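Local atomic coordinates of Pyrsv_gp04 (Pyrobaculum spherical virus, PDB entry 2VXZ), a protein that is of unknown function but probably binds DNA and acts as a transcriptional regulator of this archaeal virus. Residues 7-12 with 42-47; 14-19 with 46-51; 55-60 with 64-69; 97-102 with 146-151; 112-115 with 119-122. All coordinates share one frame; numbering follows the deposited sequence.

How the contacts relate
Contacts 1 and 2 are successive steps of one interface between helix 7-20 and helix 38-50; their centres lie 7 Å apart and Leu-44 packs on Ile-16 between them. Contact 3, with its centre about 12 Å from that of contact 2, is the hairpin of strands 55-59 and 62-66 that follows helix 38-50; this helix and strand order is that of a winged-helix unit. Contacts 4 and 5 belong to the later, mainly helical part, with contact 5 nested in the loop that contact 4 closes; their centres are 17 Å apart, and His-101 joins them through Ile-120 O. The centres of contacts 1 and 4 are about 37 Å apart, on opposite sides of the chain's centre.

Contact 1: 7-12 with 42-47; sequences REVLVR and KALIYV
Segments 7-12 and 42-47 approach most closely at Val-9 and Leu-44, whose CA atoms are 7.6 Å apart. Both are helical throughout, as main-chain bonds such as that from Arg-12 N to Glu-8 O confirm. From helix 38-50 a single side chain, Leu-44, spans the gap: its CB is directed toward helix 7-20, and with CG anti to the carbonyl carbon (chi1 -71°) the two methyls fork over the opposite surface. CD1 presses on Arg-12 CB at 3.6 Å. CD2 serves two partners, lying 4.1 Å from Val-9 CG1 and also near Arg-12 CB. Val-9 offers the methyl that is anti to its own nitrogen, and the two side chains meet at a slant, neither aligned nor perpendicular. Arg-12 contributes just the base of its chain. Bends at chi2 and chi3 carry its guanidinium away from Leu-44, to a salt bridge between NE and Glu-8 OE2 (3.4 Å) and a hydrogen bond from NH1 to Leu-34 O. Leu-13, Ile-16 and Leu-36 also touch Leu-44, extending this apolar patch between the first and third helices of what is probably a winged-helix unit. Attraction across the contact is therefore dispersive and hydrophobic, while the arginine's charge is answered at the margin.

Contact 2: 14-19 with 46-51; sequences RDILAL and YVLEKE
Leu-48 packs against Ile-16 and Leu-17 on one side of helix 38-50, while the aromatic ring of segment 46-51, that of Tyr-46, takes no part: one of its faces carries Lys-50 CG, 3.7 Å above the plane and displaced toward the rim. With Ile-16, Leu-17 and Leu-48 as the touching residues, the contact is wholly aliphatic. The nearest CA atoms, those of Leu-17 and Leu-48, are 8.6 Å apart, a spacing bridged by side chains alone. Leu-48 points its CB toward helix 7-20; its CD1 is shared by Ile-16 and Leu-17, while CD2 faces Leu-17. CD1 rests 3.7 Å from Ile-16 CG2, the branch that chi1 of -68° sets anti to the backbone nitrogen. CD2 lies 3.9 Å from Leu-17 CD1. Leu-17 and Leu-48 run past one another in opposite senses, so their branched ends interleave; Leu-17 CD2, for example, is 3.9 Å from Leu-48 CD1. Ile-16 instead meets Leu-48 at an angle. Beyond the pair, Ile-16 reaches Ile-30 and Leu-34 of helix 27-34, while Leu-17 and Leu-48 both touch Val-54 just before the hairpin. Such aliphatic closure of the first helix on the third, with the second helix alongside, is consistent with the three-helix core of a winged-helix fold.

Contact 3: 55-60 with 64-69; sequences TRVAFG and LVCLSM
Val-57 and Thr-55 are both touched by the folded side chain of Met-69, a selenomethionine, on the face shared by Leu-64 and Cys-66. Turns at chi2 (-57°) and chi3 (-70°) curl the Met-69 chain back, bringing SE within 3.4 Å of Val-57 CG2, a tight fit for selenium on a methyl. Met-69 stands about perpendicular to Thr-55, whose CG2 is 4.0 Å from SE, and slants across Val-57. At the other end Phe-59 and Leu-64 lie side by side and point the same way, with Phe-59 CD1 3.7 Å from Leu-64 CD1; the methyl reaches the ring obliquely. Helix 69-89 covers this face through Tyr-72 and Leu-75. Arg-56 and Val-65 project from the other face, toward helix 38-50.

Two reciprocal pairs of main-chain bonds fix that alternation. Thr-55 N donates to Cys-66 O (2.7 Å), and Thr-55 O accepts from Cys-66 N (2.9 Å). Val-57 N reaches Leu-64 O at 2.8 Å with an N-H...O angle of 172°, and Leu-64 N returns to Val-57 O at 2.7 Å. Between them Arg-56 and Val-65 form the non-hydrogen-bonded pair, their CA atoms 4.8 Å apart. The backbone of Val-65 is also hydrogen-bonded to that of Lys-25 in strand 25-26, and Cys-66 has Cys-24 as its disulfide partner, a covalent tie beside that outer strand. Strand order 25-26, 62-66, 55-59, with the hairpin after the third helix, matches the antiparallel sheet and wing of a winged-helix fold.

Contact 4: 97-102 with 146-151; sequences PPRLHD and TDETVY
Thr-149 turns its hydroxyl between the backbone nitrogen and the carbonyl carbon (chi1 41°), and Glu-148 stretches its chain straight, CG anti to the nitrogen (chi1 -173°) and chi2 at -180°; these settings bring the two residues onto Pro-97 and Pro-98. Thr-149 OG1 then sits against the edge of the first pyrrolidine ring, 3.1 Å from Pro-97 CD and 3.2 Å from Pro-97 CG. Thr-149 O joins it at 3.3 Å from Pro-97 CD, so two oxygens crowd one methylene. The hydroxyl's polar need is met by Asn-132 OD1, to which it is hydrogen-bonded, while its contact with the ring is van der Waals, oxygen against CH2.

Glu-148 crosses Pro-98 at a slant. Its OE2 is 3.6 Å from Pro-98 CG, above the ring plane but displaced outward on that side, and its CG, 3.9 Å from Pro-98 CD, stays farther out beyond the rim. A hydrogen bond to Ser-96 OG holds OE2 there. The same serine oxygen makes a weak bond with Arg-99 N, which links the carboxylate indirectly to the first turn of helix 97-106. The start of that helix, and Arg-99 NE at 6.2 Å from Glu-148 OE2, would probably favour the negative charge, though the two charged groups do not touch.

Nearest CA atoms, those of Pro-97 and Thr-149, are 7.0 Å apart. Strand 151-152 pairs antiparallel with strand 94-95, which leads into helix 97-106; the contact thus packs the loop before one strand on the proline-started helix after the other, within the region assigned to the transcriptional regulator family.

Contact 5: 112-115 with 119-122; sequences KFFS and PIAH
Apolar packing centres on Ile-120, whose two branches divide between Phe-114 and Ser-115. CB of Ile-120 points toward the helix, and chi1 of -157° sends CG1 to the side remote from its nitrogen. From there CD1 reaches Phe-114 CB at 4.0 Å and lies obliquely to the ring. CG2 takes the other direction, to Ser-115 CB at 3.9 Å. Chi2 of 100° places CD1 away from a staggered position. The ring of Phe-114 itself leads away from Ile-120; Phe-113 CD2 stands 3.9 Å above one of its faces, and Met-79 and Leu-134 also meet this side chain.

The loop after helix 108-115 lays Ile-120 against Phe-114 and Ser-115 on the way to helix 125-139, where it also touches Ile-127. Ser-115 CA and Pro-119 CA, 5.5 Å apart, are the nearest pair of CA atoms. Both segments fall within the predicted transcriptional regulator domain.

Polar interactions are made with neighbouring parts of the chain. Ser-115 OG is hydrogen-bonded to Arg-111 O, one helical turn back. On the loop side, Ile-120 O bonds His-101 NE2 of helix 97-106.

Contact 1: 7-12 with 42-47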
# COMPACT_ATOMS: atom_id res chain seq x y z
N ARG A 7 15.00 26.57 0.58
CA ARG A 7 15.18 25.87 -0.69
C ARG A 7 14.99 24.37 -0.56
O ARG A 7 14.34 23.75 -1.40
CB ARG A 7 16.58 26.11 -1.28
CG ARG A 7 16.74 27.39 -2.07
CD ARG A 7 15.76 27.53 -3.21
NE ARG A 7 15.91 26.50 -4.24
CZ ARG A 7 15.07 26.34 -5.27
NH1 ARG A 7 14.00 27.13 -5.42
NH2 ARG A 7 15.29 25.38 -6.16
N GLU A 8 15.60 23.77 0.45
CA GLU A 8 15.50 22.33 0.57
C GLU A 8 14.05 21.92 0.83
O GLU A 8 13.55 21.02 0.18
CB GLU A 8 16.43 21.77 1.66
CG GLU A 8 16.74 20.26 1.46
CD GLU A 8 17.54 19.92 0.19
OE1 GLU A 8 18.04 20.88 -0.45
OE2 GLU A 8 17.67 18.71 -0.19
N VAL A 9 13.37 22.62 1.74
CA VAL A 9 11.98 22.26 2.08
C VAL A 9 11.02 22.49 0.91
O VAL A 9 10.20 21.63 0.62
CB VAL A 9 11.49 23.00 3.34
CG1 VAL A 9 9.97 22.84 3.53
CG2 VAL A 9 12.24 22.49 4.57
N LEU A 10 11.14 23.63 0.24
CA LEU A 10 10.27 23.93 -0.91
C LEU A 10 10.38 22.86 -2.01
O LEU A 10 9.37 22.38 -2.52
CB LEU A 10 10.61 25.31 -1.48
CG LEU A 10 9.80 25.76 -2.69
CD1 LEU A 10 9.55 27.25 -2.67
CD2 LEU A 10 10.50 25.35 -4.00
N VAL A 11 11.62 22.51 -2.36
CA VAL A 11 11.86 21.51 -3.41
C VAL A 11 11.32 20.15 -2.98
O VAL A 11 10.65 19.47 -3.75
CB VAL A 11 13.38 21.40 -3.73
CG1 VAL A 11 13.68 20.10 -4.47
CG2 VAL A 11 13.81 22.60 -4.54
N ARG A 12 11.57 19.76 -1.74
CA ARG A 12 11.10 18.47 -1.26
C ARG A 12 9.58 18.37 -1.16
O ARG A 12 9.02 17.35 -1.49
CB ARG A 12 11.73 18.14 0.10
CG ARG A 12 13.26 18.10 0.09
CD ARG A 12 13.83 17.28 -1.03
NE ARG A 12 15.03 16.54 -0.61
CZ ARG A 12 15.40 15.37 -1.13
NH1 ARG A 12 14.70 14.82 -2.10
NH2 ARG A 12 16.48 14.75 -0.68
N LYS A 42 8.86 12.17 7.19
CA LYS A 42 7.73 12.33 8.09
C LYS A 42 7.45 13.81 8.39
O LYS A 42 6.30 14.21 8.48
CB LYS A 42 7.96 11.53 9.38
CG LYS A 42 7.82 10.03 9.15
CD LYS A 42 7.55 9.28 10.43
CE LYS A 42 6.16 9.60 10.98
NZ LYS A 42 5.08 9.00 10.15
N ALA A 43 8.49 14.62 8.55
CA ALA A 43 8.31 16.04 8.88
C ALA A 43 7.67 16.76 7.70
O ALA A 43 6.78 17.59 7.88
CB ALA A 43 9.66 16.71 9.26
N LEU A 44 8.10 16.42 6.49
CA LEU A 44 7.56 17.04 5.28
C LEU A 44 6.11 16.65 5.04
O LEU A 44 5.30 17.47 4.62
CB LEU A 44 8.39 16.65 4.08
CG LEU A 44 9.78 17.28 4.03
CD1 LEU A 44 10.71 16.48 3.12
CD2 LEU A 44 9.70 18.74 3.60
N ILE A 45 5.78 15.38 5.30
CA ILE A 45 4.42 14.91 5.14
C ILE A 45 3.51 15.60 6.14
O ILE A 45 2.39 16.00 5.82
CB ILE A 45 4.32 13.38 5.25
CG1 ILE A 45 4.96 12.75 4.00
CG2 ILE A 45 2.85 12.95 5.36
CD1 ILE A 45 5.48 11.34 4.18
N TYR A 46 4.01 15.78 7.36
CA TYR A 46 3.30 16.56 8.36
C TYR A 46 2.98 17.99 7.90
O TYR A 46 1.86 18.49 8.08
CB TYR A 46 4.13 16.58 9.65
CG TYR A 46 3.55 17.46 10.73
CD1 TYR A 46 2.42 17.06 11.44
CD2 TYR A 46 4.13 18.67 11.06
CE1 TYR A 46 1.88 17.87 12.43
CE2 TYR A 46 3.60 19.47 12.06
CZ TYR A 46 2.48 19.07 12.73
OH TYR A 46 1.97 19.87 13.73
N VAL A 47 3.97 18.66 7.33
CA VAL A 47 3.77 20.01 6.83
C VAL A 47 2.67 20.03 5.75
O VAL A 47 1.81 20.91 5.77
CB VAL A 47 5.08 20.60 6.29
CG1 VAL A 47 4.82 21.89 5.51
CG2 VAL A 47 6.06 20.87 7.44

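Contact 2: 14-19 with 46-51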
# COMPACT_ATOMS: atom_id res chain seq x y z
N ARG A 14 7.44 19.99 -3.01
CA ARG A 14 7.05 19.95 -4.42
C ARG A 14 7.23 18.53 -4.99
O ARG A 14 6.35 17.99 -5.66
CB ARG A 14 7.95 20.96 -5.16
CG ARG A 14 7.65 21.28 -6.59
CD ARG A 14 8.55 22.45 -7.03
NE ARG A 14 7.98 23.77 -6.75
CZ ARG A 14 8.66 24.92 -6.74
NH1 ARG A 14 9.97 24.94 -6.96
NH2 ARG A 14 8.03 26.06 -6.51
N ASP A 15 8.38 17.94 -4.68
CA ASP A 15 8.68 16.59 -5.13
C ASP A 15 7.74 15.53 -4.56
O ASP A 15 7.35 14.62 -5.29
CB ASP A 15 10.13 16.22 -4.81
CG ASP A 15 11.14 17.02 -5.63
OD1 ASP A 15 10.76 17.74 -6.58
OD2 ASP A 15 12.32 16.93 -5.30
N ILE A 16 7.36 15.65 -3.29
CA ILE A 16 6.46 14.67 -2.68
C ILE A 16 5.09 14.76 -3.36
O ILE A 16 4.50 13.75 -3.74
CB ILE A 16 6.32 14.88 -1.16
CG1 ILE A 16 7.64 14.55 -0.45
CG2 ILE A 16 5.21 14.00 -0.57
CD1 ILE A 16 7.68 14.99 1.03
N LEU A 17 4.59 15.98 -3.54
CA LEU A 17 3.29 16.17 -4.21
C LEU A 17 3.31 15.62 -5.64
O LEU A 17 2.34 15.00 -6.09
CB LEU A 17 2.90 17.64 -4.18
CG LEU A 17 2.54 18.18 -2.79
CD1 LEU A 17 2.23 19.69 -2.86
CD2 LEU A 17 1.37 17.43 -2.15
N ALA A 18 4.42 15.82 -6.34
CA ALA A 18 4.57 15.28 -7.70
C ALA A 18 4.54 13.76 -7.71
O ALA A 18 3.88 13.14 -8.55
CB ALA A 18 5.84 15.77 -8.31
N LEU A 19 5.28 13.15 -6.78
CA LEU A 19 5.33 11.70 -6.65
C LEU A 19 3.93 11.13 -6.39
O LEU A 19 3.57 10.09 -6.94
CB LEU A 19 6.29 11.32 -5.52
CG LEU A 19 6.83 9.91 -5.36
CD1 LEU A 19 7.48 9.42 -6.65
CD2 LEU A 19 7.83 9.83 -4.18
N TYR A 46 4.01 15.78 7.36
CA TYR A 46 3.30 16.56 8.36
C TYR A 46 2.98 17.99 7.90
O TYR A 46 1.86 18.49 8.08
CB TYR A 46 4.13 16.58 9.65
CG TYR A 46 3.55 17.46 10.73
CD1 TYR A 46 2.42 17.06 11.44
CD2 TYR A 46 4.13 18.67 11.06
CE1 TYR A 46 1.88 17.87 12.43
CE2 TYR A 46 3.60 19.47 12.06
CZ TYR A 46 2.48 19.07 12.73
OH TYR A 46 1.97 19.87 13.73
N VAL A 47 3.97 18.66 7.33
CA VAL A 47 3.77 20.01 6.83
C VAL A 47 2.67 20.03 5.75
O VAL A 47 1.81 20.91 5.77
CB VAL A 47 5.08 20.60 6.29
CG1 VAL A 47 4.82 21.89 5.51
CG2 VAL A 47 6.06 20.87 7.44
N LEU A 48 2.72 19.07 4.83
CA LEU A 48 1.69 18.95 3.78
C LEU A 48 0.29 18.69 4.35
O LEU A 48 -0.71 19.27 3.87
CB LEU A 48 2.05 17.86 2.77
CG LEU A 48 3.23 18.16 1.85
CD1 LEU A 48 3.61 16.92 1.04
CD2 LEU A 48 2.96 19.36 0.92
N GLU A 49 0.23 17.86 5.39
CA GLU A 49 -1.03 17.53 6.06
C GLU A 49 -1.62 18.77 6.72
O GLU A 49 -2.81 19.03 6.62
CB GLU A 49 -0.77 16.42 7.08
CG GLU A 49 -1.98 15.65 7.58
CD GLU A 49 -1.56 14.41 8.37
OE1 GLU A 49 -0.47 14.43 8.99
OE2 GLU A 49 -2.31 13.42 8.38
N LYS A 50 -0.77 19.55 7.39
CA LYS A 50 -1.21 20.77 8.05
C LYS A 50 -1.71 21.80 7.04
O LYS A 50 -2.63 22.55 7.31
CB LYS A 50 -0.08 21.37 8.89
CG LYS A 50 0.24 20.56 10.14
CD LYS A 50 -0.75 20.79 11.29
CE LYS A 50 -0.72 22.23 11.78
NZ LYS A 50 -0.91 22.34 13.26
N GLU A 51 -1.07 21.82 5.87
CA GLU A 51 -1.48 22.67 4.75
C GLU A 51 -2.70 22.15 3.98
O GLU A 51 -3.16 22.80 3.05
CB GLU A 51 -0.31 22.84 3.79
CG GLU A 51 0.83 23.70 4.33
CD GLU A 51 1.99 23.82 3.35
OE1 GLU A 51 1.93 23.18 2.28
OE2 GLU A 51 2.96 24.55 3.67

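Contact 3: 55-60 with 64-69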
# COMPACT_ATOMS: atom_id res chain seq x y z
N THR A 55 -3.46 13.62 2.92
CA THR A 55 -4.12 12.93 4.01
C THR A 55 -3.33 11.67 4.32
O THR A 55 -2.85 11.01 3.40
CB THR A 55 -5.56 12.49 3.63
OG1 THR A 55 -6.27 13.59 3.02
CG2 THR A 55 -6.31 12.02 4.85
N ARG A 56 -3.21 11.33 5.59
CA ARG A 56 -2.58 10.07 5.99
C ARG A 56 -3.67 9.09 6.36
O ARG A 56 -4.49 9.39 7.22
CB ARG A 56 -1.66 10.25 7.19
CG ARG A 56 -0.44 11.09 6.91
CD ARG A 56 0.40 11.26 8.17
NE ARG A 56 1.22 10.08 8.44
CZ ARG A 56 1.06 9.25 9.47
NH1 ARG A 56 0.11 9.41 10.37
NH2 ARG A 56 1.89 8.22 9.59
N VAL A 57 -3.68 7.94 5.71
CA VAL A 57 -4.65 6.91 5.98
C VAL A 57 -3.94 5.69 6.53
O VAL A 57 -3.04 5.14 5.90
CB VAL A 57 -5.45 6.54 4.72
CG1 VAL A 57 -6.47 5.46 5.02
CG2 VAL A 57 -6.13 7.78 4.17
N ALA A 58 -4.35 5.27 7.73
CA ALA A 58 -3.79 4.08 8.35
C ALA A 58 -4.22 2.86 7.54
O ALA A 58 -5.39 2.71 7.21
CB ALA A 58 -4.27 3.96 9.80
N PHE A 59 -3.26 2.02 7.21
CA PHE A 59 -3.52 0.81 6.45
C PHE A 59 -2.78 -0.32 7.13
O PHE A 59 -1.72 -0.77 6.68
CB PHE A 59 -3.10 0.98 4.99
CG PHE A 59 -3.70 -0.03 4.07
CD1 PHE A 59 -4.89 0.24 3.40
CD2 PHE A 59 -3.08 -1.26 3.86
CE1 PHE A 59 -5.45 -0.69 2.54
CE2 PHE A 59 -3.63 -2.20 3.00
CZ PHE A 59 -4.82 -1.91 2.34
N GLY A 60 -3.35 -0.76 8.24
CA GLY A 60 -2.69 -1.70 9.14
C GLY A 60 -1.60 -0.96 9.88
O GLY A 60 -1.86 0.08 10.48
N LEU A 64 -0.68 5.22 4.55
CA LEU A 64 -0.69 5.64 3.15
C LEU A 64 -0.83 7.14 3.09
O LEU A 64 -1.69 7.71 3.77
CB LEU A 64 -1.82 4.97 2.37
CG LEU A 64 -1.57 3.51 1.98
CD1 LEU A 64 -2.87 2.83 1.62
CD2 LEU A 64 -0.59 3.40 0.84
N VAL A 65 0.02 7.77 2.28
CA VAL A 65 -0.03 9.22 2.04
C VAL A 65 -0.78 9.45 0.74
O VAL A 65 -0.38 8.92 -0.30
CB VAL A 65 1.37 9.84 1.98
CG1 VAL A 65 1.30 11.36 1.80
CG2 VAL A 65 2.13 9.46 3.22
N CYS A 66 -1.85 10.24 0.81
CA CYS A 66 -2.77 10.43 -0.31
C CYS A 66 -3.06 11.92 -0.52
O CYS A 66 -3.12 12.68 0.45
CB CYS A 66 -4.09 9.68 -0.04
SG CYS A 66 -3.94 8.10 0.88
N LEU A 67 -3.28 12.33 -1.77
CA LEU A 67 -3.68 13.72 -2.06
C LEU A 67 -5.12 14.00 -1.62
O LEU A 67 -5.49 15.15 -1.40
CB LEU A 67 -3.56 14.03 -3.56
CG LEU A 67 -2.17 13.94 -4.19
CD1 LEU A 67 -2.28 14.23 -5.68
CD2 LEU A 67 -1.19 14.89 -3.50
N SER A 68 -5.93 12.95 -1.53
CA SER A 68 -7.32 13.08 -1.14
C SER A 68 -7.87 11.72 -0.76
O SER A 68 -7.26 10.69 -1.09
CB SER A 68 -8.14 13.64 -2.29
OG SER A 68 -8.21 12.72 -3.36
N MSE A 69 -9.01 11.71 -0.08
CA MSE A 69 -9.68 10.46 0.21
C MSE A 69 -10.24 9.82 -1.05
O MSE A 69 -10.28 8.61 -1.13
CB MSE A 69 -10.77 10.63 1.28
CG MSE A 69 -10.18 10.88 2.67
SE MSE A 69 -8.96 9.47 3.28
CE MSE A 69 -10.27 8.07 3.55

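Contact 4: 97-102 with 146-151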
# COMPACT_ATOMS: atom_id res chain seq x y z
N PRO A 97 -1.54 -14.16 3.37
CA PRO A 97 -0.62 -13.08 2.98
C PRO A 97 0.63 -13.54 2.22
O PRO A 97 1.00 -12.91 1.23
CB PRO A 97 -0.31 -12.40 4.32
CG PRO A 97 -1.51 -12.71 5.18
CD PRO A 97 -1.87 -14.12 4.80
N PRO A 98 1.29 -14.64 2.66
CA PRO A 98 2.46 -15.08 1.91
C PRO A 98 2.11 -15.56 0.51
O PRO A 98 2.85 -15.30 -0.43
CB PRO A 98 2.99 -16.25 2.75
CG PRO A 98 2.45 -16.04 4.09
CD PRO A 98 1.11 -15.45 3.89
N ARG A 99 1.00 -16.26 0.37
CA ARG A 99 0.58 -16.71 -0.96
C ARG A 99 0.26 -15.53 -1.89
O ARG A 99 0.60 -15.55 -3.07
CB ARG A 99 -0.59 -17.67 -0.86
CG ARG A 99 -0.13 -19.04 -0.41
CD ARG A 99 -1.29 -20.00 -0.23
NE ARG A 99 -1.98 -20.33 -1.48
CZ ARG A 99 -1.88 -21.48 -2.14
NH1 ARG A 99 -1.07 -22.46 -1.73
NH2 ARG A 99 -2.59 -21.66 -3.25
N LEU A 100 -0.38 -14.52 -1.34
CA LEU A 100 -0.69 -13.32 -2.12
C LEU A 100 0.60 -12.61 -2.49
O LEU A 100 0.75 -12.17 -3.62
CB LEU A 100 -1.62 -12.40 -1.34
CG LEU A 100 -1.96 -11.08 -2.04
CD1 LEU A 100 -2.63 -11.33 -3.39
CD2 LEU A 100 -2.84 -10.20 -1.13
N HIS A 101 1.52 -12.47 -1.53
CA HIS A 101 2.81 -11.87 -1.86
C HIS A 101 3.46 -12.60 -3.04
O HIS A 101 3.94 -11.96 -4.00
CB HIS A 101 3.77 -11.85 -0.68
CG HIS A 101 5.04 -11.10 -0.97
ND1 HIS A 101 6.26 -11.73 -1.14
CD2 HIS A 101 5.27 -9.78 -1.15
CE1 HIS A 101 7.18 -10.83 -1.39
NE2 HIS A 101 6.61 -9.64 -1.42
N ASP A 102 3.46 -13.93 -2.97
CA ASP A 102 4.09 -14.71 -4.02
C ASP A 102 3.39 -14.50 -5.36
O ASP A 102 4.07 -14.36 -6.38
CB ASP A 102 4.08 -16.19 -3.66
CG ASP A 102 5.27 -16.94 -4.25
OD1 ASP A 102 6.43 -16.56 -3.96
OD2 ASP A 102 5.04 -17.90 -4.98
N THR A 146 -4.07 -18.27 13.43
CA THR A 146 -2.76 -18.36 14.08
C THR A 146 -1.67 -18.83 13.13
O THR A 146 -1.91 -19.70 12.28
CB THR A 146 -2.77 -19.32 15.26
OG1 THR A 146 -2.98 -20.66 14.79
CG2 THR A 146 -3.88 -18.94 16.23
N ASP A 147 -0.48 -18.27 13.32
CA ASP A 147 0.65 -18.42 12.43
C ASP A 147 0.31 -17.68 11.13
O ASP A 147 0.23 -16.44 11.11
CB ASP A 147 1.01 -19.91 12.20
CG ASP A 147 1.39 -20.64 13.49
OD1 ASP A 147 1.60 -20.00 14.55
OD2 ASP A 147 1.48 -21.88 13.43
N GLU A 148 0.09 -18.43 10.06
CA GLU A 148 -0.30 -17.87 8.78
C GLU A 148 -1.83 -17.75 8.74
O GLU A 148 -2.55 -18.71 9.05
CB GLU A 148 0.20 -18.80 7.67
CG GLU A 148 0.03 -18.30 6.26
CD GLU A 148 0.57 -19.30 5.25
OE1 GLU A 148 1.14 -20.32 5.68
OE2 GLU A 148 0.44 -19.08 4.04
N THR A 149 -2.31 -16.56 8.42
CA THR A 149 -3.74 -16.32 8.30
C THR A 149 -4.22 -16.89 6.99
O THR A 149 -3.56 -16.75 5.98
CB THR A 149 -4.12 -14.81 8.33
OG1 THR A 149 -3.17 -14.05 7.56
CG2 THR A 149 -4.15 -14.29 9.75
N VAL A 150 -5.37 -17.55 7.01
CA VAL A 150 -5.96 -18.09 5.80
C VAL A 150 -7.41 -17.59 5.66
O VAL A 150 -8.21 -17.72 6.58
CB VAL A 150 -5.92 -19.64 5.77
CG1 VAL A 150 -6.48 -20.14 4.46
CG2 VAL A 150 -4.47 -20.12 5.95
N TYR A 151 -7.69 -17.00 4.50
CA TYR A 151 -8.98 -16.38 4.17
C TYR A 151 -9.69 -17.25 3.15
O TYR A 151 -9.06 -17.73 2.22
CB TYR A 151 -8.75 -14.98 3.57
CG TYR A 151 -8.16 -14.02 4.57
CD1 TYR A 151 -8.98 -13.23 5.36
CD2 TYR A 151 -6.78 -13.95 4.79
CE1 TYR A 151 -8.45 -12.38 6.34
CE2 TYR A 151 -6.25 -13.10 5.76
CZ TYR A 151 -7.09 -12.31 6.52
OH TYR A 151 -6.57 -11.48 7.50

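Contact 5: 112-115 with 119-122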
# COMPACT_ATOMS: atom_id res chain seq x y z
N LYS A 112 4.32 -4.47 -10.71
CA LYS A 112 4.47 -3.06 -11.10
C LYS A 112 3.51 -2.17 -10.31
O LYS A 112 3.90 -1.12 -9.81
CB LYS A 112 4.23 -2.87 -12.59
CG LYS A 112 4.40 -1.43 -13.08
CD LYS A 112 4.15 -1.30 -14.56
CE LYS A 112 3.87 0.15 -14.98
NZ LYS A 112 5.08 1.00 -14.89
N PHE A 113 2.25 -2.59 -10.22
CA PHE A 113 1.24 -1.82 -9.51
C PHE A 113 1.57 -1.68 -8.03
O PHE A 113 1.66 -0.57 -7.50
CB PHE A 113 -0.13 -2.46 -9.67
CG PHE A 113 -1.23 -1.75 -8.93
CD1 PHE A 113 -1.65 -0.50 -9.34
CD2 PHE A 113 -1.83 -2.33 -7.83
CE1 PHE A 113 -2.67 0.16 -8.65
CE2 PHE A 113 -2.84 -1.68 -7.15
CZ PHE A 113 -3.25 -0.44 -7.55
N PHE A 114 1.78 -2.80 -7.35
CA PHE A 114 2.03 -2.75 -5.91
C PHE A 114 3.37 -2.06 -5.59
O PHE A 114 3.47 -1.37 -4.59
CB PHE A 114 1.92 -4.14 -5.27
CG PHE A 114 0.50 -4.55 -4.98
CD1 PHE A 114 -0.20 -5.34 -5.88
CD2 PHE A 114 -0.14 -4.13 -3.83
CE1 PHE A 114 -1.51 -5.70 -5.63
CE2 PHE A 114 -1.46 -4.51 -3.57
CZ PHE A 114 -2.14 -5.29 -4.48
N SER A 115 4.40 -2.23 -6.42
CA SER A 115 5.70 -1.62 -6.10
C SER A 115 5.67 -0.09 -6.26
O SER A 115 6.53 0.60 -5.72
CB SER A 115 6.82 -2.21 -6.95
OG SER A 115 6.64 -1.85 -8.29
N PRO A 119 7.20 -0.63 -0.91
CA PRO A 119 8.23 -1.64 -1.20
C PRO A 119 7.68 -3.06 -1.03
O PRO A 119 7.11 -3.38 0.02
CB PRO A 119 9.30 -1.32 -0.16
CG PRO A 119 9.15 0.16 0.07
CD PRO A 119 7.66 0.33 0.10
N ILE A 120 7.79 -3.87 -2.09
CA ILE A 120 7.16 -5.19 -2.13
C ILE A 120 8.12 -6.34 -2.49
O ILE A 120 7.76 -7.51 -2.37
CB ILE A 120 5.96 -5.16 -3.14
CG1 ILE A 120 4.92 -6.25 -2.87
CG2 ILE A 120 6.46 -5.22 -4.57
CD1 ILE A 120 3.70 -5.79 -2.13
N ALA A 121 9.35 -6.02 -2.91
CA ALA A 121 10.25 -7.03 -3.50
C ALA A 121 10.50 -8.21 -2.57
O ALA A 121 10.55 -9.36 -3.02
CB ALA A 121 11.59 -6.40 -3.89
N HIS A 122 10.65 -7.92 -1.28
CA HIS A 122 11.05 -8.91 -0.28
C HIS A 122 9.89 -9.21 0.66
O HIS A 122 9.09 -8.33 0.98
CB HIS A 122 12.27 -8.40 0.49
CG HIS A 122 13.46 -8.15 -0.39
ND1 HIS A 122 14.10 -9.17 -1.05
CD2 HIS A 122 14.10 -7.01 -0.73
CE1 HIS A 122 15.10 -8.67 -1.76
NE2 HIS A 122 15.12 -7.36 -1.58